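Local coordinates for protein aminopeptidase YwaD (Bacillus subtilis, PDB 6HC6) that hydrolyses N-terminal amino acids such as arginine, lysine and leucine from peptides, using two zinc ions per subunit, at residues Asp96-Thr101 with Leu111-Gly116; Ile175-Asn178 with Pro184-Pro187; Leu271-Val276 with Asp420-Ala425; Ile358-Leu363 with Leu415-Asp420. All blocks are in the same frame, centred on the assembly; numbering follows the deposited sequence.

Contact 1 (Asp96-Thr101 with Leu111-Gly116)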
# COMPACT_ATOMS: atom_id res chain seq x y z
N ASP A 96 -1.68 -1.96 -16.84
CA ASP A 96 -1.15 -0.80 -17.53
C ASP A 96 -1.22 0.43 -16.63
O ASP A 96 -2.11 0.56 -15.78
CB ASP A 96 -1.91 -0.53 -18.83
CG ASP A 96 -1.82 -1.67 -19.82
OD1 ASP A 96 -0.87 -2.48 -19.74
OD2 ASP A 96 -2.69 -1.74 -20.71
N ARG A 97 -0.26 1.32 -16.81
CA ARG A 97 -0.17 2.54 -16.04
C ARG A 97 -0.63 3.69 -16.92
O ARG A 97 -0.16 3.82 -18.06
CB ARG A 97 1.27 2.77 -15.56
CG ARG A 97 1.48 4.09 -14.82
CD ARG A 97 2.85 4.13 -14.16
NE ARG A 97 3.88 3.46 -14.97
CZ ARG A 97 4.76 4.08 -15.74
NH1 ARG A 97 4.76 5.41 -15.83
NH2 ARG A 97 5.65 3.38 -16.43
N LEU A 98 -1.55 4.49 -16.42
CA LEU A 98 -2.12 5.59 -17.19
C LEU A 98 -1.57 6.92 -16.70
O LEU A 98 -1.50 7.16 -15.49
CB LEU A 98 -3.64 5.62 -17.07
CG LEU A 98 -4.44 4.54 -17.78
CD1 LEU A 98 -5.83 4.55 -17.19
CD2 LEU A 98 -4.50 4.81 -19.26
N GLU A 99 -1.18 7.78 -17.64
CA GLU A 99 -0.69 9.10 -17.31
C GLU A 99 -1.18 10.08 -18.36
O GLU A 99 -1.40 9.71 -19.51
CB GLU A 99 0.84 9.14 -17.22
CG GLU A 99 1.36 8.87 -15.80
CD GLU A 99 2.76 8.28 -15.79
OE1 GLU A 99 2.96 7.24 -15.13
OE2 GLU A 99 3.65 8.87 -16.44
N GLY A 100 -1.32 11.34 -17.96
CA GLY A 100 -1.62 12.35 -18.95
C GLY A 100 -2.07 13.65 -18.33
O GLY A 100 -1.74 13.96 -17.18
N THR A 101 -2.84 14.41 -19.11
CA THR A 101 -3.11 15.80 -18.82
C THR A 101 -4.57 16.14 -19.09
O THR A 101 -5.28 15.41 -19.79
CB THR A 101 -2.23 16.73 -19.67
OG1 THR A 101 -2.47 16.46 -21.06
CG2 THR A 101 -0.75 16.52 -19.36
N LEU A 111 -3.73 15.80 -12.76
CA LEU A 111 -4.65 14.69 -12.59
C LEU A 111 -3.90 13.45 -12.15
O LEU A 111 -2.69 13.34 -12.31
CB LEU A 111 -5.43 14.40 -13.89
CG LEU A 111 -4.66 13.82 -15.09
CD1 LEU A 111 -4.55 12.29 -15.04
CD2 LEU A 111 -5.32 14.23 -16.39
N GLN A 112 -4.66 12.51 -11.60
CA GLN A 112 -4.18 11.15 -11.38
C GLN A 112 -5.20 10.22 -12.01
O GLN A 112 -6.38 10.28 -11.67
CB GLN A 112 -4.00 10.84 -9.90
CG GLN A 112 -2.65 11.25 -9.36
CD GLN A 112 -1.65 10.12 -9.45
OE1 GLN A 112 -1.65 9.22 -8.61
NE2 GLN A 112 -0.82 10.13 -10.49
N ALA A 113 -4.74 9.37 -12.93
CA ALA A 113 -5.63 8.50 -13.66
C ALA A 113 -5.84 7.21 -12.87
O ALA A 113 -4.94 6.72 -12.19
CB ALA A 113 -5.07 8.19 -15.04
N ALA A 114 -7.06 6.68 -12.96
CA ALA A 114 -7.40 5.47 -12.22
C ALA A 114 -6.87 4.25 -12.95
O ALA A 114 -7.13 4.05 -14.14
CB ALA A 114 -8.91 5.37 -12.05
N SER A 115 -6.10 3.43 -12.24
CA SER A 115 -5.70 2.15 -12.79
C SER A 115 -6.93 1.35 -13.21
O SER A 115 -7.94 1.32 -12.50
CB SER A 115 -4.87 1.38 -11.76
OG SER A 115 -4.44 0.12 -12.26
N GLY A 116 -6.86 0.74 -14.39
CA GLY A 116 -7.98 -0.01 -14.91
C GLY A 116 -8.99 0.79 -15.71
O GLY A 116 -10.03 0.23 -16.09
O HOH W 1 -4.78 0.21 -16.41
O HOH W 2 -2.03 0.72 -13.10
O HOH W 3 -1.87 9.32 -13.69
O HOH W 4 -1.52 15.73 -15.19
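Asp96 O is gripped by two waters, and both link it to the loop just after strand 111-113, at Ser115 and Gly116. Water 2 donates to Asp96 O at 2.7 Å and is also bonded to Ser115 OG. Water 1 donates to Asp96 O and accepts from Gly116 N at 2.9 Å. Further along, water 3 links Leu98 O to Ala113 N, and water 4 links Gly100 O to Leu111 N. The strands run antiparallel, and here waters bridge them in place of direct hydrogen bonds. Apolar side chains meet between them. Leu98 CB touches Ala113 CB at 3.6 Å, and Leu98 CD1 reaches Ala114 O at 3.4 Å. Leu111 CG sits between its own backbone N and carbonyl carbon (chi1 69°). That turn lays Leu111 CD2 against Thr101 C at 3.4 Å. On the other side of strand 97-101, Arg97 NH1 forms a salt bridge with Glu99 OE1 at 2.7 Å. The oxygen lies near the guanidinium plane and is met on its syn side. Gln225 takes the bond from Arg97 NE. The contact is the parted end of the beta hairpin 97-104/107-113. Each arm pairs with a different neighbour: Arg97, Glu99 and Thr101 with strand 214-222, Gln112 and Ala114 with residues of strand 198-201. Leu111 packs on Leu217 and Leu219 of the former and on Val199 and Ile201 of the latter.

Contact 2 (Ile175-Asn178 with Pro184-Pro187)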
# COMPACT_ATOMS: atom_id res chain seq x y z
N ILE A 175 -13.36 13.03 -11.48
CA ILE A 175 -13.80 13.09 -10.09
C ILE A 175 -12.90 14.08 -9.37
O ILE A 175 -11.67 13.97 -9.45
CB ILE A 175 -13.76 11.70 -9.42
CG1 ILE A 175 -14.59 10.70 -10.22
CG2 ILE A 175 -14.27 11.80 -7.99
CD1 ILE A 175 -14.53 9.26 -9.71
N TYR A 176 -13.49 15.07 -8.71
CA TYR A 176 -12.69 16.05 -8.00
C TYR A 176 -12.87 15.91 -6.49
O TYR A 176 -13.96 15.60 -6.00
CB TYR A 176 -13.00 17.48 -8.45
CG TYR A 176 -14.39 17.99 -8.21
CD1 TYR A 176 -15.41 17.75 -9.14
CD2 TYR A 176 -14.68 18.78 -7.11
CE1 TYR A 176 -16.69 18.26 -8.94
CE2 TYR A 176 -15.96 19.29 -6.91
CZ TYR A 176 -16.95 19.03 -7.83
OH TYR A 176 -18.22 19.53 -7.62
N ASN A 177 -11.77 16.12 -5.77
CA ASN A 177 -11.77 15.94 -4.33
C ASN A 177 -12.76 16.90 -3.68
O ASN A 177 -12.97 18.02 -4.15
CB ASN A 177 -10.37 16.18 -3.78
CG ASN A 177 -10.07 15.34 -2.56
OD1 ASN A 177 -10.96 15.03 -1.77
ND2 ASN A 177 -8.80 14.98 -2.39
N ASN A 178 -13.38 16.45 -2.59
CA ASN A 178 -14.16 17.34 -1.73
C ASN A 178 -13.34 17.83 -0.55
O ASN A 178 -13.87 18.54 0.31
CB ASN A 178 -15.42 16.64 -1.24
CG ASN A 178 -15.13 15.42 -0.37
OD1 ASN A 178 -14.04 14.85 -0.41
ND2 ASN A 178 -16.11 15.03 0.43
N PRO A 184 -3.63 15.92 -6.61
CA PRO A 184 -4.91 15.38 -7.07
C PRO A 184 -5.12 13.98 -6.52
O PRO A 184 -4.17 13.20 -6.39
CB PRO A 184 -4.78 15.39 -8.60
CG PRO A 184 -3.30 15.42 -8.86
CD PRO A 184 -2.72 16.23 -7.73
N MET A 185 -6.36 13.68 -6.17
CA MET A 185 -6.72 12.38 -5.61
C MET A 185 -6.69 11.30 -6.69
O MET A 185 -7.01 11.54 -7.85
CB MET A 185 -8.12 12.45 -5.00
CG MET A 185 -9.10 13.25 -5.88
SD MET A 185 -10.80 12.62 -6.02
CE MET A 185 -10.53 11.07 -6.88
N THR A 186 -6.29 10.09 -6.30
CA THR A 186 -6.39 8.94 -7.19
C THR A 186 -7.79 8.34 -7.08
O THR A 186 -8.20 7.97 -5.97
CB THR A 186 -5.34 7.90 -6.81
OG1 THR A 186 -4.04 8.50 -6.87
CG2 THR A 186 -5.39 6.74 -7.78
N PRO A 187 -8.55 8.25 -8.17
CA PRO A 187 -9.91 7.66 -8.09
C PRO A 187 -9.89 6.14 -8.23
O PRO A 187 -10.35 5.57 -9.23
CB PRO A 187 -10.63 8.36 -9.24
CG PRO A 187 -9.56 8.60 -10.26
CD PRO A 187 -8.28 8.86 -9.49
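Met185 folds its thioether into the angle between Ile175 and Asn177. Its CG stands between the backbone N and the carbonyl carbon (chi1 42°), and the chain then bends at both chi2 and chi3. The sulfur is thereby brought over the backbone of the other segment, with Met185 SD 3.6 Å from Asn177 N. The methyl end turns to Ile175, crossing that side chain at about a right angle. Met185 CE lies 4.0 Å from Ile175 CG2. Ile175 splits its branches: CG2, anti to its backbone N, serves the methionine, while CD1 at the end of the other branch meets Pro187 CB at 4.0 Å. Asn177 lies obliquely across the near part of the methionine chain. Its CB is 3.8 Å from Met185 CG, and Asn177 ND2 is 3.7 Å from Met185 CB. The amide oxygen is engaged elsewhere, by Arg153 NH1 and Lys179 N, which should fix the rotation of the amide. The contact closes a loop of the PA domain onto the end of strand 172-176. That strand runs between the parallel strands 148-152 and 198-201. Tyr158 of helix 158-167 packs on Ile175 and Met185, and Pro187 rests on Val198.

Contact 3 (Leu271-Val276 with Asp420-Ala425). With ACT (acetate ion), chain G.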
# COMPACT_ATOMS: atom_id res chain seq x y z
N LEU A 271 13.93 -5.23 7.35
CA LEU A 271 15.32 -5.55 7.03
C LEU A 271 16.19 -5.55 8.27
O LEU A 271 17.08 -6.39 8.42
CB LEU A 271 15.86 -4.58 5.98
CG LEU A 271 15.29 -4.82 4.59
CD1 LEU A 271 15.65 -3.66 3.66
CD2 LEU A 271 15.83 -6.15 4.03
N GLU A 272 15.96 -4.59 9.18
CA GLU A 272 16.75 -4.58 10.40
C GLU A 272 16.40 -5.76 11.29
O GLU A 272 17.28 -6.32 11.97
CB GLU A 272 16.56 -3.26 11.15
CG GLU A 272 17.21 -3.21 12.52
CD GLU A 272 18.74 -3.24 12.47
OE1 GLU A 272 19.34 -3.30 11.38
OE2 GLU A 272 19.34 -3.22 13.56
N MET A 273 15.14 -6.19 11.30
CA MET A 273 14.82 -7.40 12.05
C MET A 273 15.54 -8.60 11.47
O MET A 273 16.04 -9.46 12.21
CB MET A 273 13.31 -7.64 12.07
CG MET A 273 12.92 -8.80 12.99
SD MET A 273 11.24 -9.37 12.66
CE MET A 273 10.39 -7.77 12.47
N ALA A 274 15.62 -8.68 10.13
CA ALA A 274 16.38 -9.76 9.50
C ALA A 274 17.84 -9.73 9.93
O ALA A 274 18.46 -10.78 10.14
CB ALA A 274 16.25 -9.66 7.99
N ARG A 275 18.42 -8.53 10.04
CA ARG A 275 19.79 -8.44 10.54
C ARG A 275 19.89 -8.96 11.97
O ARG A 275 20.84 -9.68 12.31
CB ARG A 275 20.29 -6.99 10.47
CG ARG A 275 21.79 -6.89 10.80
CD ARG A 275 22.24 -5.47 11.08
NE ARG A 275 21.65 -4.91 12.30
CZ ARG A 275 22.12 -5.10 13.53
NH1 ARG A 275 23.21 -5.85 13.73
NH2 ARG A 275 21.50 -4.55 14.56
N VAL A 276 18.94 -8.59 12.82
CA VAL A 276 18.99 -9.05 14.21
C VAL A 276 18.82 -10.56 14.29
O VAL A 276 19.52 -11.24 15.04
CB VAL A 276 17.92 -8.33 15.05
CG1 VAL A 276 17.89 -8.94 16.46
CG2 VAL A 276 18.23 -6.85 15.13
N ASP A 420 11.51 -2.92 18.24
CA ASP A 420 11.73 -3.76 19.41
C ASP A 420 10.52 -4.65 19.69
O ASP A 420 10.67 -5.82 20.06
CB ASP A 420 12.05 -2.90 20.63
CG ASP A 420 13.47 -2.37 20.60
OD1 ASP A 420 14.35 -3.05 20.04
OD2 ASP A 420 13.71 -1.27 21.15
N LEU A 421 9.31 -4.12 19.49
CA LEU A 421 8.12 -4.92 19.78
C LEU A 421 7.97 -6.07 18.79
O LEU A 421 7.78 -7.23 19.20
CB LEU A 421 6.87 -4.03 19.77
CG LEU A 421 5.50 -4.65 20.11
CD1 LEU A 421 4.87 -5.42 18.92
CD2 LEU A 421 5.59 -5.54 21.34
N VAL A 422 8.01 -5.78 17.49
CA VAL A 422 7.79 -6.84 16.52
C VAL A 422 8.97 -7.81 16.48
O VAL A 422 8.80 -9.01 16.23
CB VAL A 422 7.50 -6.25 15.12
CG1 VAL A 422 7.09 -7.35 14.16
CG2 VAL A 422 6.41 -5.17 15.21
N THR A 423 10.19 -7.32 16.75
CA THR A 423 11.32 -8.24 16.82
C THR A 423 11.15 -9.23 17.97
O THR A 423 11.42 -10.43 17.82
CB THR A 423 12.64 -7.48 16.97
OG1 THR A 423 12.88 -6.72 15.77
CG2 THR A 423 13.80 -8.44 17.17
N ALA A 424 10.68 -8.74 19.12
CA ALA A 424 10.45 -9.64 20.24
C ALA A 424 9.29 -10.58 19.96
O ALA A 424 9.30 -11.73 20.42
CB ALA A 424 10.19 -8.84 21.52
N ALA A 425 8.27 -10.10 19.24
CA ALA A 425 7.13 -10.95 18.90
C ALA A 425 7.55 -12.07 17.96
O ALA A 425 7.17 -13.23 18.15
CB ALA A 425 6.02 -10.11 18.27
C ACT G . 26.14 -6.67 12.21
O ACT G . 25.13 -7.28 12.65
OXT ACT G . 27.06 -6.09 12.86
CH3 ACT G . 26.28 -6.62 10.66
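Met273 and Thr423 lie alongside one another, pointing opposite ways, where segments 271-276 and 420-425 come nearest. The methionine leaves its helix with CG anti to the backbone N (chi1 -173°), and this extended start carries the chain toward the other helix. Met273 CG passes Thr423 OG1 at 3.5 Å. That hydroxyl bonds within its own helix, to Gly419 O, so the methionine meets an oxygen already engaged. A bend at chi3 turns the methionine methyl toward Val422, crossing the valine at about a right angle. Met273 CE is 3.7 Å from Val422 CG1, but this valine has two conformers, so the contact is doubtful. Val276 CG1 meets Thr423 CG2 obliquely at 4.2 Å.

Arg275 faces elsewhere and grips Glu272 side-on, one turn earlier. Arg275 NE bonds Glu272 OE1 at 3.0 Å, and Arg275 NH2 bonds Glu272 OE2 at 2.7 Å. Both oxygens lie in the guanidinium plane. Arg275 NH1 donates a rather bent bond to an acetate oxygen at 2.6 Å; the ion probably comes from the crystallisation liquor. Glu272 also takes bonds from Lys44 N and His47 ND1. A leucine at Arg275 would probably leave the Glu272 carboxylate without its charged mate and free to turn somewhat between its remaining donors.

The segment axes lie 10.3 Å apart at closest, with 48° between their directions. Helices 260-277 and 412-430 both pack on the central sheet of the zinc peptidase fold, where Met273 and Val422 touch Leu322 of strand 316-322. Helix 346-358 covers Leu421 and Ala424.

Contact 4 (Ile358-Leu363 with Leu415-Asp420)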
# COMPACT_ATOMS: atom_id res chain seq x y z
N ILE A 358 8.86 -6.85 27.19
CA ILE A 358 9.61 -5.61 27.04
C ILE A 358 8.95 -4.43 27.75
O ILE A 358 9.49 -3.32 27.72
CB ILE A 358 9.85 -5.26 25.56
CG1 ILE A 358 8.54 -4.85 24.88
CG2 ILE A 358 10.51 -6.43 24.85
CD1 ILE A 358 8.70 -4.47 23.42
N GLY A 359 7.80 -4.64 28.39
CA GLY A 359 7.09 -3.56 29.04
C GLY A 359 6.61 -2.48 28.08
O GLY A 359 7.14 -1.36 28.09
N PHE A 360 5.62 -2.81 27.25
CA PHE A 360 5.01 -1.89 26.29
C PHE A 360 3.50 -1.98 26.48
O PHE A 360 2.91 -3.04 26.28
CB PHE A 360 5.44 -2.24 24.86
CG PHE A 360 4.76 -1.42 23.80
CD1 PHE A 360 5.02 -0.06 23.68
CD2 PHE A 360 3.88 -2.01 22.90
CE1 PHE A 360 4.41 0.70 22.70
CE2 PHE A 360 3.27 -1.26 21.91
CZ PHE A 360 3.53 0.10 21.80
N ASP A 361 2.86 -0.88 26.90
CA ASP A 361 1.45 -0.92 27.28
C ASP A 361 0.52 -0.30 26.24
O ASP A 361 -0.70 -0.25 26.48
CB ASP A 361 1.23 -0.21 28.63
CG ASP A 361 1.54 -1.10 29.82
OD1 ASP A 361 1.47 -2.35 29.69
OD2 ASP A 361 1.84 -0.54 30.89
N SER A 362 1.05 0.17 25.11
CA SER A 362 0.26 0.84 24.08
C SER A 362 0.09 -0.02 22.83
O SER A 362 0.11 0.47 21.70
CB SER A 362 0.86 2.20 23.71
OG SER A 362 1.08 3.00 24.87
N LEU A 363 -0.09 -1.33 23.04
CA LEU A 363 -0.39 -2.28 21.97
C LEU A 363 -1.89 -2.57 21.99
O LEU A 363 -2.45 -2.90 23.04
CB LEU A 363 0.41 -3.57 22.15
CG LEU A 363 0.48 -4.51 20.95
CD1 LEU A 363 1.37 -3.91 19.89
CD2 LEU A 363 1.01 -5.89 21.37
N LEU A 415 10.32 4.15 15.20
CA LEU A 415 10.94 2.99 14.57
C LEU A 415 11.51 2.03 15.61
O LEU A 415 11.35 0.81 15.50
CB LEU A 415 12.06 3.43 13.63
CG LEU A 415 11.62 4.14 12.34
CD1 LEU A 415 12.84 4.73 11.64
CD2 LEU A 415 10.86 3.18 11.44
N GLN A 416 12.17 2.58 16.62
CA GLN A 416 12.81 1.75 17.64
C GLN A 416 11.78 0.97 18.44
O GLN A 416 11.95 -0.23 18.67
CB GLN A 416 13.66 2.63 18.55
CG GLN A 416 14.44 1.86 19.60
CD GLN A 416 15.55 1.06 18.96
OE1 GLN A 416 16.33 1.59 18.16
NE2 GLN A 416 15.63 -0.23 19.29
N GLN A 417 10.72 1.64 18.87
CA GLN A 417 9.72 0.97 19.70
C GLN A 417 8.96 -0.08 18.90
O GLN A 417 8.73 -1.19 19.39
CB GLN A 417 8.76 1.99 20.32
CG GLN A 417 7.63 1.38 21.15
CD GLN A 417 8.12 0.60 22.38
OE1 GLN A 417 8.34 -0.61 22.31
NE2 GLN A 417 8.28 1.30 23.49
N ALA A 418 8.55 0.27 17.68
CA ALA A 418 7.92 -0.72 16.80
C ALA A 418 8.89 -1.86 16.50
O ALA A 418 8.52 -3.04 16.57
CB ALA A 418 7.44 -0.06 15.51
N GLY A 419 10.13 -1.52 16.15
CA GLY A 419 11.12 -2.56 15.86
C GLY A 419 11.36 -3.49 17.04
O GLY A 419 11.41 -4.71 16.87
N ASP A 420 11.51 -2.92 18.24
CA ASP A 420 11.73 -3.76 19.41
C ASP A 420 10.52 -4.65 19.69
O ASP A 420 10.67 -5.82 20.06
CB ASP A 420 12.05 -2.90 20.63
CG ASP A 420 13.47 -2.37 20.60
OD1 ASP A 420 14.35 -3.05 20.04
OD2 ASP A 420 13.71 -1.27 21.15
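Phe360 meets the amide of Gln417 obliquely, with ring and amide planes 32° apart. The nearest atoms are Phe360 CD1 and Gln417 CD, at 3.4 Å. The aliphatic part joins in, with Gln417 CG 3.6 Å from Phe360 CE1. Gln417 starts extended from its helix, CG anti to the backbone N, and a bend at chi2 (62°) brings its amide obliquely against the CD1-CE1 side of the ring. Ile358 adds one methyl: its CD1 is 4.0 Å from Gln417 OE1 and 4.1 Å from Asp420 O. An alanine in place of Gln417 is likely to open a gap beside the Phe360 ring.

Further out, the ring has neighbours from its own segment. Ser362 N lies 3.9 Å above the centre of one ring face, and Leu363 CD1 sits at the ring edge. On the helix next to Gln417, Gln416 NE2 donates to Asp420 OD2 at 2.9 Å, nearly straight. Gln416 is tied to Phe43 O and Ala45 N.

This contact joins helix 412-430 to the loop after helix 346-358, where Gly359 is the first residue to leave helical geometry, with positive phi. Ile358 also packs on Leu421 and Ala424 of helix 412-430, and Phe360 on Leu335 of strand 334-339.

Overall arrangement
The contacts form two pairs at different ends of the molecule. Contacts 1 and 2 have centres 12 Å apart and reach the same sheet. They touch through Pro187 against Gln112 and Ala114. Both lie near the zinc site without reaching it: the side chains of Ser115 and Met185 are about 14 and 13 Å from a zinc ion, and about 9 Å from those of the ligands Glu295 and His401, respectively. Contacts 3 and 4 share Asp420 and helix 412-430, with centres 11 Å apart. They lie in the peptidase part, centres 36 to 39 Å from the first pair. The side chain of Val422 in contact 3 lies about 10 Å from that of zinc ligand Asp323.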